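Local atomic coordinates of Dot/Icm T4SS effector (Legionella pneumophila, PDB entry 6VVE), a protein that acts as a kinase that the pathogen's secretion system delivers as an effector and that host inositol hexakisphosphate activates. Residues Leu50-His55 against Tyr142-Lys147; Leu110-Gln115 against Leu130-Ile135. One frame throughout, in Å; residues are numbered along the deposited sequence.

Interaction 1: Leu50-His55 against Tyr142-Lys147; sequences LMWKSH and YFYMPK. With IHP (inositol hexakisphosphate), chain B; ADP (adenosine-5'-diphosphate), chain C.
Tyr144 and Pro146 of strand 142-146 pack against Trp52 and the backbone of Met51 on strand 44-53. The two strand segments cross almost perpendicularly, at 87°; no hydrogen bond passes between the two segments, and side chains make most of the contact. At Tyr144 the CB sits over one face of the Trp52 indole, 3.6 Å from the centroid of its six-membered ring, a CH-pi contact. The Tyr144 phenol turns its edge toward the same face, CD2 coming nearest CZ2 of Trp52. The ring planes stand 65° apart, an offset edge-to-face pair. Met145 points its CB away from this contact, and its methyl CE reaches N7 of the ADP adenine. Pro146 lays CG and CD near Met51 O, and CG also meets Trp52 CB at 4.1 Å. Its carbonyl O accepts a hydrogen bond from ADP N6 (3.1 Å).

The indole edge is held by the inositol phosphate. Trp52 NE1 donates to IHP O26 (2.8 Å, 147° at the hydrogen). Beyond it, Ser54 OG bonds IHP O36 and His55 N gives a nearly straight bond of 2.6 Å to IHP O21. Lys91 makes a cation-pi contact with Tyr144 and also binds IHP. The indole thus uses its N-H for phosphate and its face for Tyr144, which ties the inositol phosphate pocket to the strand whose Met145 and Pro146 touch the adenine.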
loop_
_atom_site.group_PDB
_atom_site.type_symbol
_atom_site.label_atom_id
_atom_site.label_comp_id
_atom_site.label_asym_id
_atom_site.label_seq_id
_atom_site.Cartn_x
_atom_site.Cartn_y
_atom_site.Cartn_z
ATOM N N LEU A 50 -7.052 -9.350 9.981
ATOM C CA LEU A 50 -6.205 -9.073 11.135
ATOM C C LEU A 50 -5.602 -7.682 10.983
ATOM O O LEU A 50 -5.084 -7.334 9.909
ATOM C CB LEU A 50 -5.113 -10.131 11.256
ATOM C CG LEU A 50 -3.968 -9.876 12.232
ATOM C CD1 LEU A 50 -4.460 -9.567 13.641
ATOM C CD2 LEU A 50 -3.035 -11.096 12.251
HETATM N N MSE A 51 -5.675 -6.889 12.051
HETATM C CA MSE A 51 -5.118 -5.533 12.027
HETATM C C MSE A 51 -3.761 -5.453 12.742
HETATM O O MSE A 51 -2.800 -4.950 12.170
HETATM C CB MSE A 51 -6.103 -4.543 12.653
HETATM C CG MSE A 51 -7.478 -4.491 11.983
HETATM SE SE MSE A 51 -7.466 -4.044 10.071
HETATM C CE MSE A 51 -6.421 -2.416 10.102
ATOM N N TRP A 52 -3.681 -5.948 13.976
ATOM C CA TRP A 52 -2.421 -5.957 14.712
ATOM C C TRP A 52 -2.561 -6.854 15.937
ATOM O O TRP A 52 -3.660 -7.300 16.286
ATOM C CB TRP A 52 -1.994 -4.542 15.127
ATOM C CG TRP A 52 -2.972 -3.833 16.023
ATOM C CD1 TRP A 52 -3.151 -4.026 17.365
ATOM C CD2 TRP A 52 -3.897 -2.806 15.638
ATOM N NE1 TRP A 52 -4.138 -3.187 17.833
ATOM C CE2 TRP A 52 -4.612 -2.431 16.793
ATOM C CE3 TRP A 52 -4.198 -2.176 14.422
ATOM C CZ2 TRP A 52 -5.604 -1.455 16.771
ATOM C CZ3 TRP A 52 -5.178 -1.203 14.402
ATOM C CH2 TRP A 52 -5.870 -0.851 15.572
ATOM N N LYS A 53 -1.423 -7.110 16.591
ATOM C CA LYS A 53 -1.377 -7.904 17.811
ATOM C C LYS A 53 -1.463 -6.984 19.021
ATOM O O LYS A 53 -0.873 -5.902 19.034
ATOM C CB LYS A 53 -0.094 -8.736 17.866
ATOM C CG LYS A 53 -0.008 -9.682 19.064
ATOM C CD LYS A 53 1.128 -10.691 18.898
ATOM C CE LYS A 53 1.211 -11.662 20.076
ATOM N NZ LYS A 53 0.226 -12.776 19.970
ATOM N N SER A 54 -2.203 -7.421 20.034
ATOM C CA SER A 54 -2.494 -6.617 21.211
ATOM C C SER A 54 -1.854 -7.220 22.455
ATOM O O SER A 54 -1.779 -8.444 22.596
ATOM C CB SER A 54 -4.010 -6.499 21.422
ATOM O OG SER A 54 -4.331 -6.058 22.735
ATOM N N HIS A 55 -1.404 -6.347 23.360
ATOM C CA HIS A 55 -0.877 -6.749 24.656
ATOM C C HIS A 55 -1.759 -6.267 25.805
ATOM O O HIS A 55 -1.289 -6.162 26.941
ATOM C CB HIS A 55 0.549 -6.229 24.834
ATOM C CG HIS A 55 1.552 -6.902 23.952
ATOM N ND1 HIS A 55 2.644 -7.578 24.449
ATOM C CD2 HIS A 55 1.629 -7.007 22.604
ATOM C CE1 HIS A 55 3.352 -8.068 23.447
ATOM N NE2 HIS A 55 2.757 -7.736 22.316
ATOM N N TYR A 142 -4.370 8.974 17.340
ATOM C CA TYR A 142 -3.130 8.312 16.964
ATOM C C TYR A 142 -3.456 7.080 16.141
ATOM O O TYR A 142 -4.566 6.546 16.206
ATOM C CB TYR A 142 -2.301 7.931 18.197
ATOM C CG TYR A 142 -3.100 7.282 19.296
ATOM C CD1 TYR A 142 -3.387 5.922 19.265
ATOM C CD2 TYR A 142 -3.561 8.024 20.373
ATOM C CE1 TYR A 142 -4.116 5.323 20.275
ATOM C CE2 TYR A 142 -4.288 7.429 21.391
ATOM C CZ TYR A 142 -4.564 6.083 21.336
ATOM O OH TYR A 142 -5.285 5.488 22.350
ATOM N N PHE A 143 -2.460 6.630 15.376
ATOM C CA PHE A 143 -2.624 5.583 14.371
ATOM C C PHE A 143 -1.897 4.332 14.844
ATOM O O PHE A 143 -0.664 4.315 14.900
ATOM C CB PHE A 143 -2.090 6.062 13.020
ATOM C CG PHE A 143 -2.418 5.157 11.867
ATOM C CD1 PHE A 143 -3.688 5.159 11.307
ATOM C CD2 PHE A 143 -1.455 4.320 11.329
ATOM C CE1 PHE A 143 -3.992 4.327 10.243
ATOM C CE2 PHE A 143 -1.753 3.491 10.267
ATOM C CZ PHE A 143 -3.020 3.491 9.724
ATOM N N TYR A 144 -2.661 3.288 15.171
ATOM C CA TYR A 144 -2.080 2.004 15.535
ATOM C C TYR A 144 -1.774 1.200 14.275
ATOM O O TYR A 144 -2.530 1.239 13.298
ATOM C CB TYR A 144 -3.023 1.197 16.425
ATOM C CG TYR A 144 -2.976 1.507 17.906
ATOM C CD1 TYR A 144 -1.819 1.981 18.513
ATOM C CD2 TYR A 144 -4.094 1.301 18.704
ATOM C CE1 TYR A 144 -1.776 2.253 19.869
ATOM C CE2 TYR A 144 -4.064 1.569 20.067
ATOM C CZ TYR A 144 -2.903 2.046 20.641
ATOM O OH TYR A 144 -2.872 2.310 21.990
HETATM N N MSE A 145 -0.675 0.452 14.310
HETATM C CA MSE A 145 -0.308 -0.431 13.201
HETATM C C MSE A 145 0.751 -1.437 13.629
HETATM O O MSE A 145 1.457 -1.211 14.592
HETATM C CB MSE A 145 0.206 0.384 12.011
HETATM C CG MSE A 145 1.468 1.169 12.323
HETATM SE SE MSE A 145 2.052 2.291 10.839
HETATM C CE MSE A 145 2.782 3.769 11.903
ATOM N N PRO A 146 0.848 -2.552 12.906
ATOM C CA PRO A 146 1.894 -3.535 13.220
ATOM C C PRO A 146 3.272 -2.898 13.136
ATOM O O PRO A 146 3.585 -2.166 12.189
ATOM C CB PRO A 146 1.711 -4.620 12.151
ATOM C CG PRO A 146 0.270 -4.469 11.687
ATOM C CD PRO A 146 -0.037 -2.993 11.806
ATOM N N LYS A 147 4.097 -3.174 14.145
ATOM C CA LYS A 147 5.485 -2.732 14.124
ATOM C C LYS A 147 6.318 -3.729 13.329
ATOM O O LYS A 147 6.304 -4.933 13.618
ATOM C CB LYS A 147 6.036 -2.594 15.542
ATOM C CG LYS A 147 7.558 -2.550 15.600
ATOM C CD LYS A 147 8.065 -2.109 16.961
ATOM C CE LYS A 147 9.597 -2.071 16.997
ATOM N NZ LYS A 147 10.208 -3.430 16.889
HETATM C C1 IHP B . -3.807 -1.429 24.623
HETATM C C2 IHP B . -4.059 -1.132 26.110
HETATM C C3 IHP B . -5.045 0.024 26.290
HETATM C C4 IHP B . -6.365 -0.267 25.562
HETATM C C5 IHP B . -6.103 -0.445 24.054
HETATM C C6 IHP B . -5.087 -1.552 23.784
HETATM O O11 IHP B . -3.118 -2.661 24.516
HETATM P P1 IHP B . -1.542 -2.647 24.083
HETATM O O21 IHP B . -1.296 -3.726 23.057
HETATM O O31 IHP B . -1.173 -1.294 23.524
HETATM O O41 IHP B . -0.686 -2.922 25.318
HETATM O O12 IHP B . -2.824 -0.795 26.693
HETATM P P2 IHP B . -2.351 -1.585 28.064
HETATM O O22 IHP B . -3.292 -2.726 28.347
HETATM O O32 IHP B . -0.962 -2.120 27.860
HETATM O O42 IHP B . -2.370 -0.614 29.215
HETATM O O13 IHP B . -4.475 1.170 25.724
HETATM P P3 IHP B . -4.534 2.605 26.518
HETATM O O23 IHP B . -4.975 2.383 27.956
HETATM O O33 IHP B . -3.143 3.226 26.495
HETATM O O43 IHP B . -5.502 3.543 25.830
HETATM O O14 IHP B . -7.254 0.788 25.758
HETATM P P4 IHP B . -8.782 0.408 26.247
HETATM O O24 IHP B . -8.739 -0.282 27.585
HETATM O O34 IHP B . -9.397 -0.545 25.235
HETATM O O44 IHP B . -9.612 1.664 26.350
HETATM O O15 IHP B . -7.299 -0.776 23.417
HETATM P P5 IHP B . -7.980 0.308 22.395
HETATM O O25 IHP B . -9.488 0.183 22.465
HETATM O O35 IHP B . -7.582 1.710 22.774
HETATM O O45 IHP B . -7.503 0.015 20.989
HETATM O O16 IHP B . -4.711 -1.500 22.423
HETATM P P6 IHP B . -5.181 -2.712 21.409
HETATM O O26 IHP B . -3.986 -3.217 20.628
HETATM O O36 IHP B . -5.779 -3.845 22.205
HETATM O O46 IHP B . -6.224 -2.158 20.459
HETATM P PB ADP C . 7.290 9.516 6.385
HETATM O O1B ADP C . 7.699 9.104 4.985
HETATM O O2B ADP C . 8.457 9.833 7.284
HETATM O O3B ADP C . 6.161 10.530 6.441
HETATM P PA ADP C . 6.282 7.990 8.561
HETATM O O1A ADP C . 5.082 7.082 8.602
HETATM O O2A ADP C . 6.211 9.347 9.207
HETATM O O3A ADP C . 6.646 8.167 7.002
HETATM O "O5'" ADP C . 7.498 7.175 9.209
HETATM C "C5'" ADP C . 8.678 7.819 9.661
HETATM C "C4'" ADP C . 9.640 6.788 10.191
HETATM O "O4'" ADP C . 9.083 6.060 11.303
HETATM C "C3'" ADP C . 10.048 5.732 9.135
HETATM O "O3'" ADP C . 11.164 6.103 8.373
HETATM C "C2'" ADP C . 10.321 4.483 10.000
HETATM O "O2'" ADP C . 11.690 4.422 10.353
HETATM C "C1'" ADP C . 9.448 4.674 11.253
HETATM N N9 ADP C . 8.257 3.813 11.106
HETATM C C8 ADP C . 7.095 4.187 10.530
HETATM N N7 ADP C . 6.204 3.161 10.539
HETATM C C5 ADP C . 6.807 2.117 11.131
HETATM C C6 ADP C . 6.431 0.730 11.465
HETATM N N6 ADP C . 5.201 0.274 11.160
HETATM N N1 ADP C . 7.348 -0.052 12.088
HETATM C C2 ADP C . 8.583 0.407 12.398
HETATM N N3 ADP C . 8.983 1.662 12.119
HETATM C C4 ADP C . 8.159 2.547 11.504
#

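Interaction 2: Leu110-Gln115 against Leu130-Ile135; sequences LHIIEQ and LGLWNI. With IHP (inositol hexakisphosphate), chain B.
Ile112 on helix 102-121 meets Leu130 and Gly131, and its neighbour Ile113 meets Leu132. No hydrogen bond crosses between the segments; the contact is mostly apolar, with Gly131 O set against two methyls of Ile112. The CG2 methyl of Ile112 is the main point of touch. It lies 3.9 Å from Leu130 CB and only 3.1 Å from Gly131 O. The CD1 methyl of Ile112 also approaches that oxygen, at 3.5 Å. Gly131 O is buried here and has no polar partner in the model. The side chains of Ile112 and Leu130 run antiparallel alongside one another, and Leu130 CD1 continues toward the helix backbone, 4.0 Å from Ile112 O. With CG1 of Ile112 beside its backbone N (chi1 -71°), CG2 is anti to that N and is left to meet Leu130 CB and Gly131 O. Gln115 brings its CB within 4.3 Å of Leu130 CD1. At the residue after Ile112, Ile113 CG1 packs on Leu132 CD2 at 3.8 Å. These two side chains cross at about a right angle.

Further residues flank the contact. Leu130 also touches Gln116 and Leu119 of the same helix, while Ile113 and Leu132 both reach Ile28 of strand 26-30. Gln115 OE1 accepts a hydrogen bond from Phe210 N. Trp133 N is bonded to Asn109 OD1 on the helix, and its NE1 to Asp207 O. Farther along the strand, Asn134 ND2 makes a weak bond to IHP O35 (3.1 Å, 132°).

Strand 132-134 is an edge strand of the antiparallel five-stranded sheet, and helix 102-121 precedes it in the chain. A helix packed beside a five-stranded antiparallel sheet that carries the nucleotide is consistent with the N-lobe of a protein kinase, where the long helix would correspond to helix C.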
loop_
_atom_site.group_PDB
_atom_site.type_symbol
_atom_site.label_atom_id
_atom_site.label_comp_id
_atom_site.label_asym_id
_atom_site.label_seq_id
_atom_site.Cartn_x
_atom_site.Cartn_y
_atom_site.Cartn_z
ATOM N N LEU A 110 -12.721 3.537 7.734
ATOM C CA LEU A 110 -13.614 2.707 6.935
ATOM C C LEU A 110 -12.971 2.326 5.605
ATOM O O LEU A 110 -13.072 1.178 5.159
ATOM C CB LEU A 110 -14.939 3.439 6.705
ATOM C CG LEU A 110 -16.110 2.587 6.214
ATOM C CD1 LEU A 110 -17.437 3.189 6.679
ATOM C CD2 LEU A 110 -16.096 2.449 4.712
ATOM N N HIS A 111 -12.305 3.276 4.953
ATOM C CA HIS A 111 -11.663 2.973 3.679
ATOM C C HIS A 111 -10.463 2.061 3.869
ATOM O O HIS A 111 -10.218 1.176 3.038
ATOM C CB HIS A 111 -11.258 4.269 2.973
ATOM C CG HIS A 111 -12.396 4.964 2.297
ATOM N ND1 HIS A 111 -12.742 4.724 0.984
ATOM C CD2 HIS A 111 -13.281 5.877 2.759
ATOM C CE1 HIS A 111 -13.786 5.467 0.665
ATOM N NE2 HIS A 111 -14.133 6.176 1.725
ATOM N N ILE A 112 -9.713 2.248 4.963
ATOM C CA ILE A 112 -8.576 1.375 5.233
ATOM C C ILE A 112 -9.045 -0.059 5.454
ATOM O O ILE A 112 -8.424 -1.013 4.968
ATOM C CB ILE A 112 -7.766 1.892 6.436
ATOM C CG1 ILE A 112 -7.016 3.170 6.043
ATOM C CG2 ILE A 112 -6.816 0.818 6.927
ATOM C CD1 ILE A 112 -6.159 3.760 7.163
ATOM N N ILE A 113 -10.144 -0.236 6.193
ATOM C CA ILE A 113 -10.673 -1.577 6.426
ATOM C C ILE A 113 -11.051 -2.224 5.099
ATOM O O ILE A 113 -10.690 -3.373 4.821
ATOM C CB ILE A 113 -11.869 -1.522 7.392
ATOM C CG1 ILE A 113 -11.418 -1.105 8.792
ATOM C CG2 ILE A 113 -12.572 -2.866 7.424
ATOM C CD1 ILE A 113 -12.527 -0.607 9.677
ATOM N N GLU A 114 -11.785 -1.493 4.257
ATOM C CA GLU A 114 -12.135 -2.015 2.938
ATOM C C GLU A 114 -10.882 -2.333 2.135
ATOM O O GLU A 114 -10.815 -3.359 1.448
ATOM C CB GLU A 114 -13.009 -1.009 2.194
ATOM C CG GLU A 114 -14.360 -0.760 2.860
ATOM C CD GLU A 114 -15.172 0.297 2.148
ATOM O OE1 GLU A 114 -14.588 1.305 1.705
ATOM O OE2 GLU A 114 -16.402 0.109 2.006
ATOM N N GLN A 115 -9.868 -1.470 2.220
ATOM C CA GLN A 115 -8.636 -1.714 1.477
ATOM C C GLN A 115 -7.898 -2.924 2.033
ATOM O O GLN A 115 -7.303 -3.698 1.276
ATOM C CB GLN A 115 -7.759 -0.460 1.505
ATOM C CG GLN A 115 -8.361 0.688 0.683
ATOM C CD GLN A 115 -7.721 2.025 0.976
ATOM O OE1 GLN A 115 -6.666 2.108 1.608
ATOM N NE2 GLN A 115 -8.356 3.088 0.510
ATOM N N LEU A 130 -1.080 -1.408 6.997
ATOM C CA LEU A 130 -2.248 -0.586 7.278
ATOM C C LEU A 130 -2.545 -0.599 8.779
ATOM O O LEU A 130 -1.945 -1.354 9.558
ATOM C CB LEU A 130 -3.458 -1.074 6.482
ATOM C CG LEU A 130 -3.390 -0.817 4.974
ATOM C CD1 LEU A 130 -4.566 -1.469 4.247
ATOM C CD2 LEU A 130 -3.367 0.678 4.695
ATOM N N GLY A 131 -3.487 0.247 9.179
ATOM C CA GLY A 131 -3.801 0.403 10.586
ATOM C C GLY A 131 -5.060 1.218 10.740
ATOM O O GLY A 131 -5.791 1.436 9.776
ATOM N N LEU A 132 -5.306 1.673 11.969
ATOM C CA LEU A 132 -6.527 2.407 12.273
ATOM C C LEU A 132 -6.223 3.580 13.196
ATOM O O LEU A 132 -5.312 3.521 14.030
ATOM C CB LEU A 132 -7.579 1.504 12.930
ATOM C CG LEU A 132 -7.992 0.271 12.132
ATOM C CD1 LEU A 132 -8.866 -0.645 12.990
ATOM C CD2 LEU A 132 -8.713 0.671 10.860
ATOM N N TRP A 133 -7.006 4.645 13.035
ATOM C CA TRP A 133 -6.891 5.832 13.865
ATOM C C TRP A 133 -7.752 5.642 15.111
ATOM O O TRP A 133 -8.967 5.432 15.007
ATOM C CB TRP A 133 -7.336 7.073 13.095
ATOM C CG TRP A 133 -6.385 7.502 12.032
ATOM C CD1 TRP A 133 -6.471 7.234 10.696
ATOM C CD2 TRP A 133 -5.196 8.281 12.212
ATOM N NE1 TRP A 133 -5.406 7.803 10.035
ATOM C CE2 TRP A 133 -4.612 8.454 10.940
ATOM C CE3 TRP A 133 -4.571 8.850 13.321
ATOM C CZ2 TRP A 133 -3.432 9.166 10.752
ATOM C CZ3 TRP A 133 -3.400 9.566 13.129
ATOM C CH2 TRP A 133 -2.844 9.716 11.854
ATOM N N ASN A 134 -7.120 5.712 16.277
ATOM C CA ASN A 134 -7.838 5.650 17.542
ATOM C C ASN A 134 -8.394 7.032 17.860
ATOM O O ASN A 134 -7.646 8.021 17.896
ATOM C CB ASN A 134 -6.912 5.168 18.655
ATOM C CG ASN A 134 -7.670 4.810 19.921
ATOM O OD1 ASN A 134 -8.245 5.678 20.586
ATOM N ND2 ASN A 134 -7.670 3.526 20.263
ATOM N N ILE A 135 -9.703 7.101 18.098
ATOM C CA ILE A 135 -10.382 8.385 18.203
ATOM C C ILE A 135 -11.237 8.476 19.458
ATOM O O ILE A 135 -12.140 9.320 19.543
ATOM C CB ILE A 135 -11.251 8.627 16.947
ATOM C CG1 ILE A 135 -12.339 7.547 16.867
ATOM C CG2 ILE A 135 -10.395 8.626 15.702
ATOM C CD1 ILE A 135 -13.164 7.594 15.612
HETATM C C1 IHP B . -3.807 -1.429 24.623
HETATM C C2 IHP B . -4.059 -1.132 26.110
HETATM C C3 IHP B . -5.045 0.024 26.290
HETATM C C4 IHP B . -6.365 -0.267 25.562
HETATM C C5 IHP B . -6.103 -0.445 24.054
HETATM C C6 IHP B . -5.087 -1.552 23.784
HETATM O O11 IHP B . -3.118 -2.661 24.516
HETATM P P1 IHP B . -1.542 -2.647 24.083
HETATM O O21 IHP B . -1.296 -3.726 23.057
HETATM O O31 IHP B . -1.173 -1.294 23.524
HETATM O O41 IHP B . -0.686 -2.922 25.318
HETATM O O12 IHP B . -2.824 -0.795 26.693
HETATM P P2 IHP B . -2.351 -1.585 28.064
HETATM O O22 IHP B . -3.292 -2.726 28.347
HETATM O O32 IHP B . -0.962 -2.120 27.860
HETATM O O42 IHP B . -2.370 -0.614 29.215
HETATM O O13 IHP B . -4.475 1.170 25.724
HETATM P P3 IHP B . -4.534 2.605 26.518
HETATM O O23 IHP B . -4.975 2.383 27.956
HETATM O O33 IHP B . -3.143 3.226 26.495
HETATM O O43 IHP B . -5.502 3.543 25.830
HETATM O O14 IHP B . -7.254 0.788 25.758
HETATM P P4 IHP B . -8.782 0.408 26.247
HETATM O O24 IHP B . -8.739 -0.282 27.585
HETATM O O34 IHP B . -9.397 -0.545 25.235
HETATM O O44 IHP B . -9.612 1.664 26.350
HETATM O O15 IHP B . -7.299 -0.776 23.417
HETATM P P5 IHP B . -7.980 0.308 22.395
HETATM O O25 IHP B . -9.488 0.183 22.465
HETATM O O35 IHP B . -7.582 1.710 22.774
HETATM O O45 IHP B . -7.503 0.015 20.989
HETATM O O16 IHP B . -4.711 -1.500 22.423
HETATM P P6 IHP B . -5.181 -2.712 21.409
HETATM O O26 IHP B . -3.986 -3.217 20.628
HETATM O O36 IHP B . -5.779 -3.845 22.205
HETATM O O46 IHP B . -6.224 -2.158 20.459
#

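Interactions 1 and 2 meet in one sheet, where strands 132-134 and 142-146 are antiparallel neighbours. Their centres are 11 Å apart. Probable hydrogen bonds join them, Asn134 N with Tyr142 O at 2.7 Å and Tyr144 N with Leu132 O at 2.9 Å. Phe143 CZ packs on Gly131 C at 3.2 Å, and Pro146 CD lies 3.4 Å from Leu130 O. Both contacts touch the inositol hexakisphosphate, interaction 1 through Trp52, Ser54 and His55 and interaction 2 through Asn134. Interaction 1 also reaches ADP. Both contacts lie on the sheet that meets both ligands, which is compatible with, though no proof of, an effect of inositol hexakisphosphate on the nucleotide site.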